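Glycosyltransferase (Streptomyces halstedii, PDB 3WAD) belongs to the GT-B clan of glycosyltransferases and combines N-terminal and C-terminal domains related to those of erythromycin biosynthesis protein CIII. Local coordinates at residues P124-W129 with R411-G416; Q336-N341 with E351-R356. All blocks are in the same frame, centred on the assembly; numbering follows the deposited sequence.

Interaction 1. Residues P124-W129 with R411-G416; sequences PDLVIW and RVAERG
L126 and A413 bring the two backbones closest, with CA of L126 5.6 Å from CA of A413, where the start of strand 126-130 meets the last turn of helix 402-415. The helix is still closing here: R415 N bonds to R411 O and G416 N to V412 O, and G416 is the first residue to leave the helical conformation. A413 turns its single methyl onto the chain just ahead of the strand, its CB lying 3.3 Å from the carbonyl O of D125 and 4.1 Å from CB of L126. The preceding residue, V412, meets a terminal methyl of L126, CG1 of V412 being 3.6 Å from CD1 of L126, and the two side chains cross nearly perpendicularly. In L126 CG stands anti to the backbone N (chi1 -174°), which carries the isobutyl group out from the strand to this methyl. Contact between the segments is thus apolar apart from the D125 carbonyl, while the D125 carboxylate turns to another partner, OD2 bonding to the backbone N of R2. M1 adds to the packing, touching D125, L126 and A413, and V148 and P146 lie against L126 and V412, respectively. The arrangement is characteristic of the GT-B fold, in which the C-terminal helix crosses back to pack on the N-terminal Rossmann-like domain.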
# COMPACT_ATOMS: atom_id res chain seq x y z
N PRO B 124 -15.30 11.18 -10.07
CA PRO B 124 -14.77 11.19 -8.73
C PRO B 124 -15.38 12.24 -7.77
O PRO B 124 -15.74 13.28 -8.22
CB PRO B 124 -13.30 11.54 -8.96
CG PRO B 124 -13.30 12.36 -10.07
CD PRO B 124 -14.35 11.76 -11.02
N ASP B 125 -15.42 12.01 -6.47
CA ASP B 125 -15.87 13.07 -5.55
C ASP B 125 -14.79 14.03 -5.08
O ASP B 125 -15.12 15.10 -4.46
CB ASP B 125 -16.45 12.43 -4.31
CG ASP B 125 -17.62 11.47 -4.68
OD1 ASP B 125 -18.64 11.99 -5.21
OD2 ASP B 125 -17.44 10.22 -4.62
N LEU B 126 -13.52 13.62 -5.27
CA LEU B 126 -12.31 14.45 -4.90
C LEU B 126 -11.20 14.14 -5.95
O LEU B 126 -11.02 12.94 -6.32
CB LEU B 126 -11.92 14.10 -3.46
CG LEU B 126 -10.78 14.91 -2.76
CD1 LEU B 126 -11.22 16.38 -2.58
CD2 LEU B 126 -10.42 14.27 -1.49
N VAL B 127 -10.61 15.18 -6.59
CA VAL B 127 -9.33 15.01 -7.32
C VAL B 127 -8.15 15.52 -6.44
O VAL B 127 -8.23 16.63 -5.81
CB VAL B 127 -9.37 15.61 -8.72
CG1 VAL B 127 -7.93 15.53 -9.49
CG2 VAL B 127 -10.52 14.91 -9.55
N ILE B 128 -7.11 14.68 -6.30
CA ILE B 128 -5.83 15.08 -5.55
C ILE B 128 -4.72 15.03 -6.59
O ILE B 128 -4.45 13.97 -7.16
CB ILE B 128 -5.47 14.18 -4.39
CG1 ILE B 128 -6.67 14.09 -3.36
CG2 ILE B 128 -4.13 14.66 -3.69
CD1 ILE B 128 -6.44 13.12 -2.28
N TRP B 129 -4.14 16.18 -6.91
CA TRP B 129 -3.13 16.20 -7.98
C TRP B 129 -1.79 16.62 -7.39
O TRP B 129 -1.67 17.66 -6.74
CB TRP B 129 -3.48 17.09 -9.10
CG TRP B 129 -4.03 18.51 -8.78
CD1 TRP B 129 -5.28 18.87 -8.18
CD2 TRP B 129 -3.36 19.76 -9.05
NE1 TRP B 129 -5.40 20.25 -8.16
CE2 TRP B 129 -4.25 20.82 -8.66
CE3 TRP B 129 -2.15 20.09 -9.71
CZ2 TRP B 129 -3.93 22.17 -8.85
CZ3 TRP B 129 -1.84 21.42 -9.90
CH2 TRP B 129 -2.74 22.47 -9.47
N ARG B 411 -14.06 16.33 4.42
CA ARG B 411 -14.75 17.64 4.60
C ARG B 411 -14.58 18.50 3.38
O ARG B 411 -15.46 19.26 3.06
CB ARG B 411 -14.32 18.37 5.87
CG ARG B 411 -14.84 17.63 7.15
CD ARG B 411 -14.54 18.35 8.45
NE ARG B 411 -13.96 17.42 9.44
CZ ARG B 411 -12.65 17.31 9.71
NH1 ARG B 411 -11.76 18.08 9.08
NH2 ARG B 411 -12.21 16.45 10.63
N VAL B 412 -13.45 18.38 2.65
CA VAL B 412 -13.30 19.12 1.37
C VAL B 412 -14.28 18.61 0.37
O VAL B 412 -14.90 19.41 -0.34
CB VAL B 412 -11.87 19.02 0.64
CG1 VAL B 412 -11.96 19.45 -0.87
CG2 VAL B 412 -10.91 19.91 1.30
N ALA B 413 -14.41 17.29 0.23
CA ALA B 413 -15.30 16.83 -0.85
C ALA B 413 -16.75 17.13 -0.45
O ALA B 413 -17.57 17.40 -1.33
CB ALA B 413 -15.13 15.40 -1.18
N GLU B 414 -17.05 17.09 0.85
CA GLU B 414 -18.47 17.31 1.27
C GLU B 414 -18.87 18.78 1.18
O GLU B 414 -19.96 19.06 0.75
CB GLU B 414 -18.73 16.75 2.67
CG GLU B 414 -18.99 15.25 2.60
CD GLU B 414 -18.94 14.52 3.96
OE1 GLU B 414 -18.71 15.17 5.03
OE2 GLU B 414 -19.13 13.27 3.95
N ARG B 415 -17.97 19.66 1.64
CA ARG B 415 -18.10 21.14 1.65
C ARG B 415 -18.11 21.58 0.21
O ARG B 415 -18.89 22.47 -0.15
CB ARG B 415 -16.92 21.82 2.42
CG ARG B 415 -17.26 22.39 3.87
CD ARG B 415 -16.02 23.15 4.47
NE ARG B 415 -15.30 22.33 5.46
CZ ARG B 415 -14.04 21.87 5.36
NH1 ARG B 415 -13.54 21.11 6.33
NH2 ARG B 415 -13.27 22.15 4.31
N GLY B 416 -17.31 20.92 -0.62
CA GLY B 416 -17.35 21.07 -2.09
C GLY B 416 -18.57 20.50 -2.79
O GLY B 416 -18.54 20.32 -4.03

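Interaction 2. Residues Q336-N341 with E351-R356; sequences QLIVPN and ERFAER
The side-chain nitrogen of Q336 is held against the face of F353: NE2 of Q336 stands 3.2 Å above the ring plane, over its centre, and lies nearest to CE2 of F353 at 3.3 Å. Ring and amide planes are turned 73° from each other, so the amide comes in steeply by its nitrogen instead of lying flat as in a stack; OE1 of Q336 stays farther off, 4.1 Å from CE1 of F353. Q336 reaches the ring because CG lies beside the backbone N (chi1 -65°) and the chain runs extended beyond it, taking the amide from strand 336-338 toward helix 346-355. I338, two residues along and on the same side of the strand, adds its terminal methyl, CD1 of I338 being 3.9 Å from CD1 of F353, and its side chain crosses that of F353 at about a right angle. A359, on the next strand, touches all three side chains. R352, beside F353 on the helix, turns instead to a charge three residues on in its own segment: NH2 of R352 donates to OE2 of E355 at 3.0 Å with an N-H...O angle of 160°, the oxygen lying near the guanidinium plane but approached from well above the carboxylate plane. Y348 gives R352 a second partner through a cation-pi contact. Strand and helix therefore meet through a buried amide over an aromatic face, a geometry consistent with an N-H directed at the pi cloud, while the charged pair stays within 351-356.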
# COMPACT_ATOMS: atom_id res chain seq x y z
N GLN B 336 21.46 16.12 10.65
CA GLN B 336 21.70 16.13 9.23
C GLN B 336 22.98 16.89 8.87
O GLN B 336 23.28 17.93 9.45
CB GLN B 336 20.51 16.80 8.51
CG GLN B 336 19.26 16.04 8.65
CD GLN B 336 18.08 16.77 8.01
OE1 GLN B 336 17.99 16.86 6.81
NE2 GLN B 336 17.23 17.34 8.82
N LEU B 337 23.72 16.36 7.89
CA LEU B 337 24.67 17.18 7.18
C LEU B 337 24.14 17.28 5.77
O LEU B 337 23.97 16.27 5.09
CB LEU B 337 26.10 16.60 7.33
CG LEU B 337 27.35 16.97 6.53
CD1 LEU B 337 27.35 18.35 5.98
CD2 LEU B 337 28.69 16.52 7.25
N ILE B 338 23.81 18.50 5.38
CA ILE B 338 23.11 18.76 4.12
C ILE B 338 24.08 19.38 3.16
O ILE B 338 24.72 20.36 3.48
CB ILE B 338 21.83 19.70 4.33
CG1 ILE B 338 20.88 19.05 5.34
CG2 ILE B 338 21.05 19.90 2.99
CD1 ILE B 338 19.86 20.01 5.98
N VAL B 339 24.23 18.78 2.00
CA VAL B 339 24.95 19.39 0.92
C VAL B 339 23.88 19.75 -0.16
O VAL B 339 23.59 18.94 -1.03
CB VAL B 339 26.03 18.43 0.33
CG1 VAL B 339 26.73 19.07 -0.92
CG2 VAL B 339 27.08 18.11 1.37
N PRO B 340 23.30 20.98 -0.09
CA PRO B 340 22.04 21.16 -0.87
C PRO B 340 22.20 21.05 -2.37
O PRO B 340 23.14 21.57 -2.97
CB PRO B 340 21.53 22.55 -0.48
CG PRO B 340 22.30 22.97 0.79
CD PRO B 340 23.52 22.05 0.92
N ASN B 341 21.27 20.35 -2.98
CA ASN B 341 21.15 20.39 -4.38
C ASN B 341 20.28 21.63 -4.67
O ASN B 341 19.99 22.39 -3.77
CB ASN B 341 20.53 19.08 -4.86
CG ASN B 341 20.73 18.87 -6.34
OD1 ASN B 341 20.75 17.73 -6.77
ND2 ASN B 341 20.86 19.98 -7.13
N GLU B 351 18.83 25.74 5.35
CA GLU B 351 19.12 26.85 6.28
C GLU B 351 18.15 26.85 7.42
O GLU B 351 18.56 27.12 8.54
CB GLU B 351 19.03 28.15 5.54
CG GLU B 351 19.93 29.23 6.00
CD GLU B 351 20.11 30.15 4.80
OE1 GLU B 351 19.98 29.58 3.68
OE2 GLU B 351 20.31 31.40 4.96
N ARG B 352 16.87 26.51 7.15
CA ARG B 352 15.87 26.37 8.23
C ARG B 352 16.30 25.35 9.30
O ARG B 352 16.23 25.62 10.47
CB ARG B 352 14.48 26.09 7.64
CG ARG B 352 13.53 27.33 7.62
CD ARG B 352 13.85 28.32 6.54
NE ARG B 352 14.87 29.31 6.93
CZ ARG B 352 15.63 29.97 6.06
NH1 ARG B 352 15.48 29.78 4.77
NH2 ARG B 352 16.54 30.84 6.48
N PHE B 353 16.77 24.17 8.88
CA PHE B 353 17.25 23.17 9.81
C PHE B 353 18.50 23.67 10.56
O PHE B 353 18.63 23.43 11.77
CB PHE B 353 17.67 21.90 9.06
CG PHE B 353 16.52 20.98 8.68
CD1 PHE B 353 16.26 20.72 7.32
CD2 PHE B 353 15.78 20.31 9.65
CE1 PHE B 353 15.23 19.87 6.94
CE2 PHE B 353 14.71 19.42 9.29
CZ PHE B 353 14.45 19.20 7.95
N ALA B 354 19.39 24.35 9.83
CA ALA B 354 20.65 24.84 10.43
C ALA B 354 20.31 25.84 11.56
O ALA B 354 20.88 25.72 12.65
CB ALA B 354 21.58 25.45 9.37
N GLU B 355 19.30 26.69 11.33
CA GLU B 355 18.90 27.70 12.32
C GLU B 355 18.32 27.12 13.60
O GLU B 355 18.31 27.78 14.60
CB GLU B 355 17.88 28.69 11.77
CG GLU B 355 18.40 29.56 10.69
CD GLU B 355 17.26 30.29 10.03
OE1 GLU B 355 16.09 29.93 10.30
OE2 GLU B 355 17.55 31.22 9.28
N ARG B 356 17.81 25.90 13.54
CA ARG B 356 17.22 25.26 14.69
C ARG B 356 18.29 24.39 15.41
O ARG B 356 18.06 23.79 16.46
CB ARG B 356 15.98 24.48 14.22
CG ARG B 356 14.87 25.42 13.71
CD ARG B 356 13.46 24.89 13.93
NE ARG B 356 13.24 24.32 15.27
CZ ARG B 356 12.11 23.73 15.67
NH1 ARG B 356 11.10 23.64 14.85
NH2 ARG B 356 11.98 23.23 16.91

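In the fold
From the N terminus, the chain first passes 124-129, on a central strand of the parallel sheet of the N-terminal domain, then crosses to the second parallel sheet. There interaction 2 closes a short loop, only nine residues lying between its segments, between strand 336-338 and the helix of the beta-alpha-beta unit that ends in strand 359-361. Helices then lead on to 411-416, where interaction 1 closes a loop, with 281 residues between its segments, that encloses interaction 2 entirely. The contacts lie on opposite sides of the chain's centre, with nearest atoms about 22 Å apart. Interaction 2 is thus local to one beta-alpha-beta unit of the second domain, whereas interaction 1 returns the chain's end to the first domain.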